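Local coordinates for cell division cycle protein 123 (Schizosaccharomyces pombe, PDB 4ZGP), which acts as an ATP-dependent chaperone that binds the gamma subunit of translation initiation factor eIF2, allowing it to assemble with the alpha and beta subunits, at residues A[30-35]-A[236-241]; A[50-55]-A[175-180]; A[197-202]-A[240-245]. All coordinates share one frame; numbering follows the deposited sequence. Where two conformers were deposited one is given.

Contact 1: A[30-35]-A[236-241]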
ATOM      1  N   LEU A  30      -4.957   6.663  10.395  1.00 25.03           N
ATOM      2  CA  LEU A  30      -5.116   5.446  11.194  1.00 26.74           C
ATOM      3  C   LEU A  30      -5.952   4.377  10.488  1.00 26.56           C
ATOM      4  O   LEU A  30      -5.669   3.182  10.619  1.00 21.65           O
ATOM      5  CB  LEU A  30      -5.762   5.762  12.559  1.00 25.95           C
ATOM      6  CG  LEU A  30      -4.906   6.467  13.616  1.00 29.24           C
ATOM      7  CD1 LEU A  30      -5.768   6.822  14.825  1.00 31.21           C
ATOM      8  CD2 LEU A  30      -3.727   5.590  14.027  1.00 26.87           C
ATOM      9  N   HIS A  31      -6.997   4.794   9.766  1.00 20.26           N
ATOM     10  CA  HIS A  31      -7.872   3.842   9.093  1.00 19.40           C
ATOM     11  C   HIS A  31      -7.180   3.108   7.942  1.00 19.03           C
ATOM     12  O   HIS A  31      -7.641   2.043   7.518  1.00 22.91           O
ATOM     13  CB  HIS A  31      -9.128   4.549   8.555  1.00 23.14           C
ATOM     14  CG  HIS A  31     -10.011   5.081   9.640  1.00 25.78           C
ATOM     15  ND1 HIS A  31     -10.938   6.079   9.429  1.00 29.98           N
ATOM     16  CD2 HIS A  31     -10.077   4.779  10.958  1.00 24.59           C
ATOM     17  CE1 HIS A  31     -11.561   6.346  10.566  1.00 25.89           C
ATOM     18  NE2 HIS A  31     -11.053   5.573  11.510  1.00 28.46           N
ATOM     19  N   CYS A  32      -6.097   3.693   7.438  1.00 20.80           N
ATOM     20  CA  CYS A  32      -5.376   3.125   6.303  1.00 22.42           C
ATOM     21  C   CYS A  32      -4.212   2.235   6.710  1.00 21.85           C
ATOM     22  O   CYS A  32      -3.514   1.711   5.832  1.00 20.11           O
ATOM     23  CB  CYS A  32      -4.854   4.244   5.384  1.00 24.05           C
ATOM     24  SG  CYS A  32      -6.211   4.926   4.406  1.00 26.24           S
ATOM     25  N   GLN A  33      -3.978   2.075   8.009  1.00 20.81           N
ATOM     26  CA  GLN A  33      -2.946   1.125   8.435  1.00 22.90           C
ATOM     27  C   GLN A  33      -3.289  -0.261   7.932  1.00 22.91           C
ATOM     28  O   GLN A  33      -4.459  -0.652   7.937  1.00 20.37           O
ATOM     29  CB  GLN A  33      -2.821   1.070   9.959  1.00 22.15           C
ATOM     30  CG  GLN A  33      -2.440   2.338  10.685  1.00 22.91           C
ATOM     31  CD  GLN A  33      -2.600   2.143  12.198  1.00 27.11           C
ATOM     32  OE1 GLN A  33      -1.647   1.815  12.887  1.00 27.63           O
ATOM     33  NE2 GLN A  33      -3.822   2.307  12.694  1.00 23.75           N
ATOM     34  N   PHE A  34      -2.276  -1.030   7.528  1.00 20.54           N
ATOM     35  CA  PHE A  34      -2.519  -2.373   7.005  1.00 19.24           C
ATOM     36  C   PHE A  34      -3.366  -3.225   7.961  1.00 18.25           C
ATOM     37  O   PHE A  34      -4.330  -3.863   7.553  1.00 21.92           O
ATOM     38  CB  PHE A  34      -1.182  -3.093   6.731  1.00 19.22           C
ATOM     39  CG  PHE A  34      -1.338  -4.344   5.944  1.00 23.53           C
ATOM     40  CD1 PHE A  34      -1.289  -4.312   4.554  1.00 23.86           C
ATOM     41  CD2 PHE A  34      -1.519  -5.559   6.585  1.00 22.91           C
ATOM     42  CE1 PHE A  34      -1.438  -5.469   3.818  1.00 27.47           C
ATOM     43  CE2 PHE A  34      -1.679  -6.721   5.851  1.00 20.18           C
ATOM     44  CZ  PHE A  34      -1.639  -6.682   4.478  1.00 22.53           C
ATOM     45  N   SER A  35      -3.000  -3.224   9.233  1.00 23.65           N
ATOM     46  CA  SER A  35      -3.746  -4.020  10.201  1.00 25.66           C
ATOM     47  C   SER A  35      -5.217  -3.590  10.275  1.00 27.92           C
ATOM     48  O   SER A  35      -6.084  -4.404  10.541  1.00 24.92           O
ATOM     49  CB  SER A  35      -3.118  -3.928  11.589  1.00 26.90           C
ATOM     50  OG  SER A  35      -3.005  -2.591  12.032  1.00 23.36           O
ATOM     51  N   ASP A 236     -17.500  -1.732   1.553  1.00 25.20           N
ATOM     52  CA  ASP A 236     -18.533  -0.981   2.276  1.00 28.83           C
ATOM     53  C   ASP A 236     -18.205  -0.753   3.750  1.00 29.22           C
ATOM     54  O   ASP A 236     -18.734   0.172   4.364  1.00 28.08           O
ATOM     55  CB  ASP A 236     -19.883  -1.702   2.163  1.00 27.72           C
ATOM     56  CG  ASP A 236     -19.827  -3.139   2.652  1.00 34.49           C
ATOM     57  OD1 ASP A 236     -19.253  -3.994   1.936  1.00 33.00           O
ATOM     58  OD2 ASP A 236     -20.378  -3.429   3.748  1.00 37.52           O
ATOM     59  N   THR A 237     -17.332  -1.577   4.321  1.00 23.92           N
ATOM     60  CA  THR A 237     -16.998  -1.435   5.745  1.00 25.21           C
ATOM     61  C   THR A 237     -15.864  -0.442   5.977  1.00 22.19           C
ATOM     62  O   THR A 237     -15.537  -0.132   7.123  1.00 23.84           O
ATOM     63  CB  THR A 237     -16.591  -2.787   6.364  1.00 24.23           C
ATOM     64  OG1 THR A 237     -15.669  -3.430   5.476  1.00 23.66           O
ATOM     65  CG2 THR A 237     -17.808  -3.670   6.520  1.00 23.39           C
ATOM     66  N   PHE A 238     -15.237   0.050   4.904  1.00 19.10           N
ATOM     67  CA  PHE A 238     -14.184   1.023   5.105  1.00 18.72           C
ATOM     68  C   PHE A 238     -14.852   2.304   5.640  1.00 22.15           C
ATOM     69  O   PHE A 238     -15.879   2.721   5.117  1.00 25.45           O
ATOM     70  CB  PHE A 238     -13.382   1.303   3.815  1.00 22.45           C
ATOM     71  CG  PHE A 238     -12.142   2.077   4.087  1.00 23.76           C
ATOM     72  CD1 PHE A 238     -11.068   1.457   4.715  1.00 21.29           C
ATOM     73  CD2 PHE A 238     -12.075   3.437   3.826  1.00 21.17           C
ATOM     74  CE1 PHE A 238      -9.923   2.176   5.027  1.00 21.54           C
ATOM     75  CE2 PHE A 238     -10.935   4.156   4.132  1.00 22.87           C
ATOM     76  CZ  PHE A 238      -9.855   3.524   4.731  1.00 20.47           C
ATOM     77  N   PRO A 239     -14.279   2.906   6.699  1.00 20.57           N
ATOM     78  CA  PRO A 239     -15.060   3.879   7.476  1.00 21.48           C
ATOM     79  C   PRO A 239     -15.092   5.300   6.920  1.00 27.11           C
ATOM     80  O   PRO A 239     -15.922   6.081   7.395  1.00 31.35           O
ATOM     81  CB  PRO A 239     -14.375   3.864   8.852  1.00 26.19           C
ATOM     82  CG  PRO A 239     -13.016   3.374   8.615  1.00 25.26           C
ATOM     83  CD  PRO A 239     -13.124   2.396   7.461  1.00 23.00           C
ATOM     84  N   ASP A 240     -14.239   5.629   5.953  1.00 24.77           N
ATOM     85  CA  ASP A 240     -14.208   6.995   5.402  1.00 25.73           C
ATOM     86  C   ASP A 240     -14.858   7.069   4.013  1.00 26.27           C
ATOM     87  O   ASP A 240     -14.828   6.106   3.271  1.00 23.05           O
ATOM     88  CB  ASP A 240     -12.769   7.496   5.339  1.00 30.04           C
ATOM     89  CG  ASP A 240     -12.101   7.504   6.701  1.00 32.71           C
ATOM     90  OD1 ASP A 240     -12.767   7.916   7.672  1.00 30.42           O
ATOM     91  OD2 ASP A 240     -10.918   7.115   6.795  1.00 30.12           O
ATOM     92  N   PRO A 241     -15.468   8.226   3.669  1.00 25.85           N
ATOM     93  CA  PRO A 241     -16.137   8.373   2.375  1.00 28.62           C
ATOM     94  C   PRO A 241     -15.177   8.552   1.200  1.00 23.82           C
ATOM     95  O   PRO A 241     -15.543   8.208   0.065  1.00 25.83           O
ATOM     96  CB  PRO A 241     -16.978   9.643   2.572  1.00 27.71           C
ATOM     97  CG  PRO A 241     -16.172  10.471   3.519  1.00 28.38           C
ATOM     98  CD  PRO A 241     -15.571   9.451   4.489  1.00 29.94           C
TER
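His31, in the segment that follows on from helix 26-31, meets three residues of the loop 236-241. His31 ND1 donates a hydrogen bond to Asp240 OD2 at 2.8 Å. The bond is fairly straight, with 162° at the hydrogen. Asp240 OD2 lies almost in the plane of the imidazole, while the nitrogen reaches the syn side of the carboxylate from 30° out of its plane. The two side chains cross at about a right angle. Pro239, just before Asp240, covers a face of the same ring. Pro239 CG stands 3.6 Å from the centroid of the His31 ring, a CH-pi contact set toward the rim. His31 is thus held at an edge by a bond and over a face by the proline. With its CG turned anti to the carbonyl carbon (chi1 -66°), the imidazole projects toward the loop.

The buried part is made by Phe238 and Cys32. Phe238 turns the edge of its ring to the other segment, and Phe238 CE1 comes to 3.4 Å from His31 O. Cys32 SG meets the same edge, 3.9 Å from Phe238 CZ, in a sulfur-aromatic contact. Cys32 and Phe238 both also pack on Ile259 of strand 253-261. By contrast, the outer part is more open: Pro239 is exposed, and His31 and Asp240 are partly exposed.

The side chain of Cys32 is about 4 Å from that of the ATP-binding Trp118. A histidine-carboxylate bond joins the region of helix 26-31 to the loop leading into strand 243-250. The contact lies beside the nucleotide site of this ATP-grasp fold.

Contact 2: A[50-55]-A[175-180]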
ATOM      1  N   VAL A  50       0.820 -10.319   9.991  1.00 26.12           N
ATOM      2  CA  VAL A  50       1.179  -9.070  10.635  1.00 25.79           C
ATOM      3  C   VAL A  50       1.851  -9.301  11.980  1.00 31.62           C
ATOM      4  O   VAL A  50       1.304  -9.984  12.845  1.00 35.16           O
ATOM      5  CB  VAL A  50      -0.062  -8.160  10.832  1.00 30.99           C
ATOM      6  CG1 VAL A  50       0.352  -6.838  11.422  1.00 28.24           C
ATOM      7  CG2 VAL A  50      -0.745  -7.928   9.505  1.00 28.52           C
ATOM      8  N   ILE A  51       3.039  -8.736  12.149  1.00 28.36           N
ATOM      9  CA  ILE A  51       3.699  -8.746  13.451  1.00 31.59           C
ATOM     10  C   ILE A  51       3.487  -7.413  14.158  1.00 28.39           C
ATOM     11  O   ILE A  51       4.040  -6.391  13.762  1.00 30.98           O
ATOM     12  CB  ILE A  51       5.193  -9.037  13.311  1.00 30.93           C
ATOM     13  CG1 ILE A  51       5.385 -10.413  12.681  1.00 32.90           C
ATOM     14  CG2 ILE A  51       5.871  -8.966  14.681  1.00 39.01           C
ATOM     15  CD1 ILE A  51       6.823 -10.694  12.256  1.00 37.79           C
ATOM     16  N   LYS A  52       2.667  -7.427  15.208  1.00 27.61           N
ATOM     17  CA  LYS A  52       2.217  -6.204  15.842  1.00 29.27           C
ATOM     18  C   LYS A  52       2.057  -6.412  17.350  1.00 38.38           C
ATOM     19  O   LYS A  52       1.397  -7.354  17.770  1.00 35.77           O
ATOM     20  CB  LYS A  52       0.892  -5.746  15.233  1.00 32.44           C
ATOM     21  CG  LYS A  52       0.445  -4.350  15.658  1.00 31.67           C
ATOM     22  CD  LYS A  52      -0.953  -4.057  15.126  1.00 30.98           C
ATOM     23  CE  LYS A  52      -1.435  -2.647  15.491  1.00 34.06           C
ATOM     24  NZ  LYS A  52      -0.526  -1.580  14.994  1.00 27.95           N
ATOM     25  N   PRO A  53       2.682  -5.546  18.158  1.00 32.95           N
ATOM     26  CA  PRO A  53       3.562  -4.479  17.672  1.00 34.69           C
ATOM     27  C   PRO A  53       4.881  -5.010  17.119  1.00 38.50           C
ATOM     28  O   PRO A  53       5.253  -6.158  17.356  1.00 37.02           O
ATOM     29  CB  PRO A  53       3.803  -3.619  18.913  1.00 41.06           C
ATOM     30  CG  PRO A  53       3.545  -4.527  20.058  1.00 40.73           C
ATOM     31  CD  PRO A  53       2.470  -5.469  19.613  1.00 41.50           C
ATOM     32  N   ILE A  54       5.563  -4.172  16.357  1.00 35.02           N
ATOM     33  CA  ILE A  54       6.849  -4.535  15.785  1.00 41.53           C
ATOM     34  C   ILE A  54       7.866  -4.719  16.913  1.00 40.92           C
ATOM     35  O   ILE A  54       7.896  -3.929  17.856  1.00 45.40           O
ATOM     36  CB  ILE A  54       7.317  -3.454  14.766  1.00 37.85           C
ATOM     37  CG1 ILE A  54       8.517  -3.937  13.959  1.00 42.25           C
ATOM     38  CG2 ILE A  54       7.601  -2.119  15.462  1.00 35.55           C
ATOM     39  CD1 ILE A  54       8.758  -3.098  12.740  1.00 43.74           C
ATOM     40  N   PRO A  55       8.673  -5.794  16.848  1.00 42.20           N
ATOM     41  CA  PRO A  55       9.718  -6.003  17.860  1.00 42.37           C
ATOM     42  C   PRO A  55      10.631  -4.795  17.973  1.00 43.42           C
ATOM     43  O   PRO A  55      11.061  -4.259  16.954  1.00 43.03           O
ATOM     44  CB  PRO A  55      10.472  -7.225  17.337  1.00 42.17           C
ATOM     45  CG  PRO A  55       9.426  -7.996  16.587  1.00 40.74           C
ATOM     46  CD  PRO A  55       8.532  -6.951  15.947  1.00 38.11           C
ATOM     47  N   ASP A 175      -2.508   4.642  21.747  1.00 54.00           N
ATOM     48  CA  ASP A 175      -2.934   3.303  21.325  1.00 58.04           C
ATOM     49  C   ASP A 175      -2.560   2.990  19.870  1.00 52.09           C
ATOM     50  O   ASP A 175      -3.182   2.150  19.217  1.00 55.47           O
ATOM     51  CB  ASP A 175      -4.444   3.127  21.527  1.00 63.26           C
ATOM     52  CG  ASP A 175      -4.890   3.473  22.946  1.00 76.47           C
ATOM     53  OD1 ASP A 175      -4.014   3.615  23.832  1.00 76.66           O
ATOM     54  OD2 ASP A 175      -6.112   3.599  23.177  1.00 76.25           O
ATOM     55  N   PHE A 176      -1.542   3.676  19.371  1.00 44.44           N
ATOM     56  CA  PHE A 176      -0.986   3.371  18.058  1.00 42.63           C
ATOM     57  C   PHE A 176       0.250   2.507  18.246  1.00 38.65           C
ATOM     58  O   PHE A 176       0.954   2.652  19.236  1.00 37.12           O
ATOM     59  CB  PHE A 176      -0.634   4.659  17.309  1.00 38.24           C
ATOM     60  CG  PHE A 176       0.274   4.448  16.133  1.00 32.88           C
ATOM     61  CD1 PHE A 176      -0.242   4.081  14.895  1.00 31.91           C
ATOM     62  CD2 PHE A 176       1.648   4.636  16.257  1.00 38.15           C
ATOM     63  CE1 PHE A 176       0.603   3.894  13.805  1.00 29.95           C
ATOM     64  CE2 PHE A 176       2.496   4.442  15.174  1.00 36.26           C
ATOM     65  CZ  PHE A 176       1.973   4.075  13.948  1.00 30.04           C
ATOM     66  N   SER A 177       0.513   1.598  17.318  1.00 35.30           N
ATOM     67  CA  SER A 177       1.809   0.923  17.310  1.00 33.09           C
ATOM     68  C   SER A 177       2.265   0.665  15.874  1.00 32.63           C
ATOM     69  O   SER A 177       1.436   0.449  14.993  1.00 28.63           O
ATOM     70  CB  SER A 177       1.748  -0.396  18.088  1.00 32.13           C
ATOM     71  OG  SER A 177       0.949  -1.362  17.426  1.00 32.13           O
ATOM     72  N   PHE A 178       3.576   0.669  15.643  1.00 29.48           N
ATOM     73  CA  PHE A 178       4.095   0.256  14.351  1.00 28.21           C
ATOM     74  C   PHE A 178       3.933  -1.260  14.206  1.00 32.25           C
ATOM     75  O   PHE A 178       3.877  -1.995  15.199  1.00 32.47           O
ATOM     76  CB  PHE A 178       5.561   0.677  14.195  1.00 31.27           C
ATOM     77  CG  PHE A 178       5.747   2.154  14.055  1.00 33.36           C
ATOM     78  CD1 PHE A 178       5.409   2.797  12.872  1.00 34.62           C
ATOM     79  CD2 PHE A 178       6.254   2.907  15.098  1.00 31.82           C
ATOM     80  CE1 PHE A 178       5.570   4.160  12.734  1.00 36.89           C
ATOM     81  CE2 PHE A 178       6.436   4.277  14.966  1.00 37.91           C
ATOM     82  CZ  PHE A 178       6.083   4.907  13.780  1.00 39.49           C
ATOM     83  N   GLU A 179       3.829  -1.726  12.968  1.00 26.66           N
ATOM     84  CA  GLU A 179       3.597  -3.137  12.700  1.00 27.01           C
ATOM     85  C   GLU A 179       4.482  -3.543  11.545  1.00 29.92           C
ATOM     86  O   GLU A 179       4.770  -2.731  10.667  1.00 27.87           O
ATOM     87  CB  GLU A 179       2.118  -3.399  12.379  1.00 25.53           C
ATOM     88  CG  GLU A 179       1.633  -2.572  11.193  1.00 26.48           C
ATOM     89  CD  GLU A 179       0.128  -2.408  11.150  1.00 29.43           C
ATOM     90  OE1 GLU A 179      -0.492  -2.328  12.226  1.00 27.51           O
ATOM     91  OE2 GLU A 179      -0.430  -2.343  10.036  1.00 26.82           O
ATOM     92  N   LEU A 180       4.940  -4.787  11.573  1.00 30.20           N
ATOM     93  CA  LEU A 180       5.678  -5.356  10.473  1.00 30.63           C
ATOM     94  C   LEU A 180       4.759  -6.271   9.683  1.00 29.34           C
ATOM     95  O   LEU A 180       4.267  -7.287  10.185  1.00 28.81           O
ATOM     96  CB  LEU A 180       6.910  -6.128  10.973  1.00 27.19           C
ATOM     97  CG  LEU A 180       7.639  -6.914   9.885  1.00 32.55           C
ATOM     98  CD1 LEU A 180       8.097  -5.993   8.791  1.00 30.02           C
ATOM     99  CD2 LEU A 180       8.829  -7.668  10.480  1.00 36.80           C
TER
HETATM  100  O   HOH W   1      -1.697   1.018  15.308  1.00 29.99           O
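An antiparallel bridge at an outer strand of the three-stranded sheet pairs Ile51, of strand 48-51, with Leu180, of strand 180-184. They form a hydrogen-bonded pair. Ile51 N reaches Leu180 O at 2.7 Å, and Leu180 N reaches Ile51 O at 2.9 Å. Their side chains lie side by side on one face, where helix 95-107 covers both through Ile101.

Beyond the pair, a cis peptide precedes Pro53. The chain then returns, and Ile54 N bonds to Phe178 O at 3.0 Å. Ile54 packs by two branches: CG2 lies 3.7 Å from Phe178 CB, and CD1 lies 4.0 Å from Leu180 CB.

Lys52 runs extended across Glu179 and bends only at its end (chi4 58°). There Lys52 NZ forms a salt bridge with Glu179 OE1 at 2.9 Å, on the anti lone pair. Lys52 NZ also donates to Ser177 OG at 2.9 Å and to a water that accepts a second hydrogen bond from Ser177 N. Glu179 OE1 is shared with Ser35 OG of helix 34-40, and Asn117 bonds to the backbone of Ser177 and Glu179.

The arrangement is that of an outer strand in the three-stranded antiparallel sheet of an ATP-grasp protein, whose central strand carries the ATP-binding Lys183 and Glu184.

Contact 3: A[197-202]-A[240-245]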
ATOM      1  N   PHE A 197      -9.829   5.833  -7.278  1.00 20.20           N
ATOM      2  CA  PHE A 197     -10.066   6.991  -6.453  1.00 21.81           C
ATOM      3  C   PHE A 197     -11.545   7.075  -6.121  1.00 20.90           C
ATOM      4  O   PHE A 197     -12.404   6.967  -6.998  1.00 22.22           O
ATOM      5  CB  PHE A 197      -9.584   8.253  -7.184  1.00 22.61           C
ATOM      6  CG  PHE A 197      -8.121   8.235  -7.504  1.00 22.58           C
ATOM      7  CD1 PHE A 197      -7.657   7.662  -8.680  1.00 19.72           C
ATOM      8  CD2 PHE A 197      -7.209   8.810  -6.643  1.00 22.61           C
ATOM      9  CE1 PHE A 197      -6.296   7.661  -8.973  1.00 17.23           C
ATOM     10  CE2 PHE A 197      -5.852   8.805  -6.933  1.00 21.43           C
ATOM     11  CZ  PHE A 197      -5.396   8.237  -8.094  1.00 19.50           C
ATOM     12  N   VAL A 198     -11.826   7.238  -4.836  1.00 23.49           N
ATOM     13  CA  VAL A 198     -13.165   7.150  -4.318  1.00 22.34           C
ATOM     14  C   VAL A 198     -13.504   8.430  -3.571  1.00 22.20           C
ATOM     15  O   VAL A 198     -12.758   8.854  -2.704  1.00 20.75           O
ATOM     16  CB  VAL A 198     -13.324   5.952  -3.344  1.00 22.41           C
ATOM     17  CG1 VAL A 198     -14.723   5.932  -2.771  1.00 22.81           C
ATOM     18  CG2 VAL A 198     -13.006   4.635  -4.048  1.00 20.47           C
ATOM     19  N   LYS A 199     -14.637   9.033  -3.912  1.00 27.22           N
ATOM     20  CA  LYS A 199     -15.067  10.253  -3.236  1.00 26.43           C
ATOM     21  C   LYS A 199     -16.558  10.151  -2.970  1.00 24.97           C
ATOM     22  O   LYS A 199     -17.324   9.777  -3.857  1.00 26.11           O
ATOM     23  CB  LYS A 199     -14.749  11.493  -4.079  1.00 32.69           C
ATOM     24  CG  LYS A 199     -15.150  12.797  -3.412  1.00 36.54           C
ATOM     25  CD  LYS A 199     -15.193  13.940  -4.416  1.00 37.56           C
ATOM     26  CE  LYS A 199     -13.807  14.364  -4.779  1.00 32.12           C
ATOM     27  NZ  LYS A 199     -13.777  15.637  -5.587  1.00 30.82           N
ATOM     28  N   SER A 200     -16.947  10.453  -1.734  1.00 29.05           N
ATOM     29  CA  SER A 200     -18.309  10.229  -1.254  1.00 32.68           C
ATOM     30  C   SER A 200     -18.799   8.831  -1.615  1.00 31.20           C
ATOM     31  O   SER A 200     -19.903   8.661  -2.117  1.00 30.68           O
ATOM     32  CB  SER A 200     -19.255  11.311  -1.799  1.00 31.45           C
ATOM     33  OG  SER A 200     -18.662  12.579  -1.595  1.00 37.63           O
ATOM     34  N   LYS A 201     -17.937   7.838  -1.376  1.00 27.70           N
ATOM     35  CA  LYS A 201     -18.237   6.428  -1.605  0.67 27.31           C
ATOM     36  C   LYS A 201     -18.508   6.073  -3.063  1.00 33.51           C
ATOM     37  O   LYS A 201     -19.030   4.996  -3.366  1.00 31.36           O
ATOM     38  CB  LYS A 201     -19.428   5.994  -0.741  0.67 32.72           C
ATOM     39  CG  LYS A 201     -19.136   6.008   0.749  0.67 32.11           C
ATOM     40  CD  LYS A 201     -17.878   5.203   1.064  0.67 29.79           C
ATOM     41  CE  LYS A 201     -17.819   4.780   2.533  0.67 32.42           C
ATOM     42  NZ  LYS A 201     -16.520   4.113   2.845  0.67 23.85           N
ATOM     43  N   ARG A 202     -18.134   6.959  -3.978  1.00 28.96           N
ATOM     44  CA  ARG A 202     -18.303   6.630  -5.377  1.00 27.02           C
ATOM     45  C   ARG A 202     -16.939   6.597  -6.102  1.00 21.04           C
ATOM     46  O   ARG A 202     -16.031   7.343  -5.768  1.00 23.45           O
ATOM     47  CB  ARG A 202     -19.254   7.636  -6.034  1.00 33.89           C
ATOM     48  CG  ARG A 202     -20.683   7.527  -5.475  1.00 40.97           C
ATOM     49  CD  ARG A 202     -21.572   8.690  -5.898  1.00 49.34           C
ATOM     50  NE  ARG A 202     -21.579   8.874  -7.347  1.00 55.47           N
ATOM     51  CZ  ARG A 202     -22.320   8.158  -8.186  1.00 53.71           C
ATOM     52  NH1 ARG A 202     -23.122   7.206  -7.722  1.00 54.69           N
ATOM     53  NH2 ARG A 202     -22.255   8.395  -9.488  1.00 55.26           N
ATOM     54  N   ASP A 240     -14.239   5.629   5.953  1.00 24.77           N
ATOM     55  CA  ASP A 240     -14.208   6.995   5.402  1.00 25.73           C
ATOM     56  C   ASP A 240     -14.858   7.069   4.013  1.00 26.27           C
ATOM     57  O   ASP A 240     -14.828   6.106   3.271  1.00 23.05           O
ATOM     58  CB  ASP A 240     -12.769   7.496   5.339  1.00 30.04           C
ATOM     59  CG  ASP A 240     -12.101   7.504   6.701  1.00 32.71           C
ATOM     60  OD1 ASP A 240     -12.767   7.916   7.672  1.00 30.42           O
ATOM     61  OD2 ASP A 240     -10.918   7.115   6.795  1.00 30.12           O
ATOM     62  N   PRO A 241     -15.468   8.226   3.669  1.00 25.85           N
ATOM     63  CA  PRO A 241     -16.137   8.373   2.375  1.00 28.62           C
ATOM     64  C   PRO A 241     -15.177   8.552   1.200  1.00 23.82           C
ATOM     65  O   PRO A 241     -15.543   8.208   0.065  1.00 25.83           O
ATOM     66  CB  PRO A 241     -16.978   9.643   2.572  1.00 27.71           C
ATOM     67  CG  PRO A 241     -16.172  10.471   3.519  1.00 28.38           C
ATOM     68  CD  PRO A 241     -15.571   9.451   4.489  1.00 29.94           C
ATOM     69  N   ASP A 242     -14.002   9.113   1.462  1.00 23.68           N
ATOM     70  CA  ASP A 242     -13.009   9.345   0.417  1.00 27.77           C
ATOM     71  C   ASP A 242     -11.717   8.576   0.714  1.00 25.06           C
ATOM     72  O   ASP A 242     -11.172   8.671   1.815  1.00 29.71           O
ATOM     73  CB  ASP A 242     -12.659  10.827   0.293  1.00 23.74           C
ATOM     74  CG  ASP A 242     -13.883  11.750   0.358  1.00 28.12           C
ATOM     75  OD1 ASP A 242     -15.000  11.352  -0.026  1.00 31.14           O
ATOM     76  OD2 ASP A 242     -13.697  12.907   0.785  1.00 41.53           O
ATOM     77  N   PHE A 243     -11.225   7.838  -0.274  1.00 25.89           N
ATOM     78  CA  PHE A 243      -9.979   7.094  -0.097  1.00 22.71           C
ATOM     79  C   PHE A 243      -9.478   6.625  -1.458  1.00 19.71           C
ATOM     80  O   PHE A 243     -10.127   6.849  -2.478  1.00 20.34           O
ATOM     81  CB  PHE A 243     -10.182   5.900   0.878  1.00 18.15           C
ATOM     82  CG  PHE A 243     -11.231   4.890   0.438  1.00 21.53           C
ATOM     83  CD1 PHE A 243     -12.575   5.086   0.722  1.00 22.35           C
ATOM     84  CD2 PHE A 243     -10.862   3.724  -0.246  1.00 27.34           C
ATOM     85  CE1 PHE A 243     -13.542   4.145   0.346  1.00 23.03           C
ATOM     86  CE2 PHE A 243     -11.825   2.780  -0.635  1.00 25.27           C
ATOM     87  CZ  PHE A 243     -13.161   2.987  -0.335  1.00 25.47           C
ATOM     88  N   VAL A 244      -8.309   5.989  -1.469  1.00 22.11           N
ATOM     89  CA  VAL A 244      -7.709   5.520  -2.714  1.00 15.65           C
ATOM     90  C   VAL A 244      -7.358   4.054  -2.535  1.00 20.46           C
ATOM     91  O   VAL A 244      -6.708   3.733  -1.561  1.00 21.14           O
ATOM     92  CB  VAL A 244      -6.452   6.317  -3.043  1.00 19.40           C
ATOM     93  CG1 VAL A 244      -5.841   5.847  -4.359  1.00 21.06           C
ATOM     94  CG2 VAL A 244      -6.773   7.860  -3.078  1.00 21.84           C
ATOM     95  N   PHE A 245      -7.785   3.178  -3.438  1.00 17.83           N
ATOM     96  CA  PHE A 245      -7.425   1.765  -3.260  1.00 18.27           C
ATOM     97  C   PHE A 245      -6.703   1.246  -4.488  1.00 21.21           C
ATOM     98  O   PHE A 245      -6.981   1.681  -5.599  1.00 21.67           O
ATOM     99  CB  PHE A 245      -8.661   0.900  -2.884  1.00 15.13           C
ATOM    100  CG  PHE A 245      -9.726   0.747  -3.952  1.00 20.36           C
ATOM    101  CD1 PHE A 245     -10.726   1.686  -4.107  1.00 20.09           C
ATOM    102  CD2 PHE A 245      -9.805  -0.410  -4.710  1.00 24.29           C
ATOM    103  CE1 PHE A 245     -11.740   1.499  -5.053  1.00 21.49           C
ATOM    104  CE2 PHE A 245     -10.814  -0.605  -5.655  1.00 24.80           C
ATOM    105  CZ  PHE A 245     -11.772   0.346  -5.837  1.00 22.85           C
TER
HETATM  106  O   HOH W   2     -17.095  13.140   0.409  1.00 44.43           O
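Asp242 OD1 is gripped by two donors. Ser200 N donates to Asp242 OD1 at 2.7 Å, nearly along the C-O axis, in an almost straight bond (173°). A water donates to Asp242 OD1 at 2.8 Å and also bonds to Ser200 OG. This carboxylate ties the residue just before strand 243-250 to the type I' turn from Lys199 to Arg202. Next to it, Lys201 N donates to Pro241 O at 2.8 Å. Lys201 was modelled in two conformers. In the one given, NZ lies close to Asp240 O, but that contact is less certain.

Away from the turn, strands 193-199 and 243-250 pair antiparallel. Val198 and Phe243 form the hydrogen-bonded pair, with Val198 N to Phe243 O at 2.9 Å and Phe243 N to Val198 O at 3.0 Å. On their face of the sheet, Val198 CB sits over the centre of the Phe243 ring, 4.1 Å from its centroid. Phe243 CG lies between its own backbone N and carbonyl carbon (chi1 59°), and this lays the ring under the valine. Val198 CG2 reaches the edge of the Phe245 ring, 3.5 Å from Phe245 CE1. On the other face, Val244 CG1 lies over the Phe197 ring.

Helix 221-233 covers the Val198 and Phe243 face through Leu232. Strands 202-208 and 253-261 flank the pair in the mixed sheet, and Val244 packs on the ATP-binding Arg195.

Contacts 1 and 3 are neighbours, with centres about 10 Å apart. They share Asp240 and Pro241, so the loop before strand 243-250 meets the region of helix 26-31 through one and the turn after strand 193-199 through the other. The Phe238 and Phe243 rings also touch between them. Contact 2 lies in the three-stranded sheet, its centre about 17 Å from that of contact 1 and 26 Å from that of contact 3. Ser35 and Glu179 join contacts 1 and 2. Along the chain, contact 2 is nested inside the loop closed by contact 1, and it closes before contact 3 opens. Contact 1 thus lies between the two sheets that frame the nucleotide site of the ATP-grasp fold.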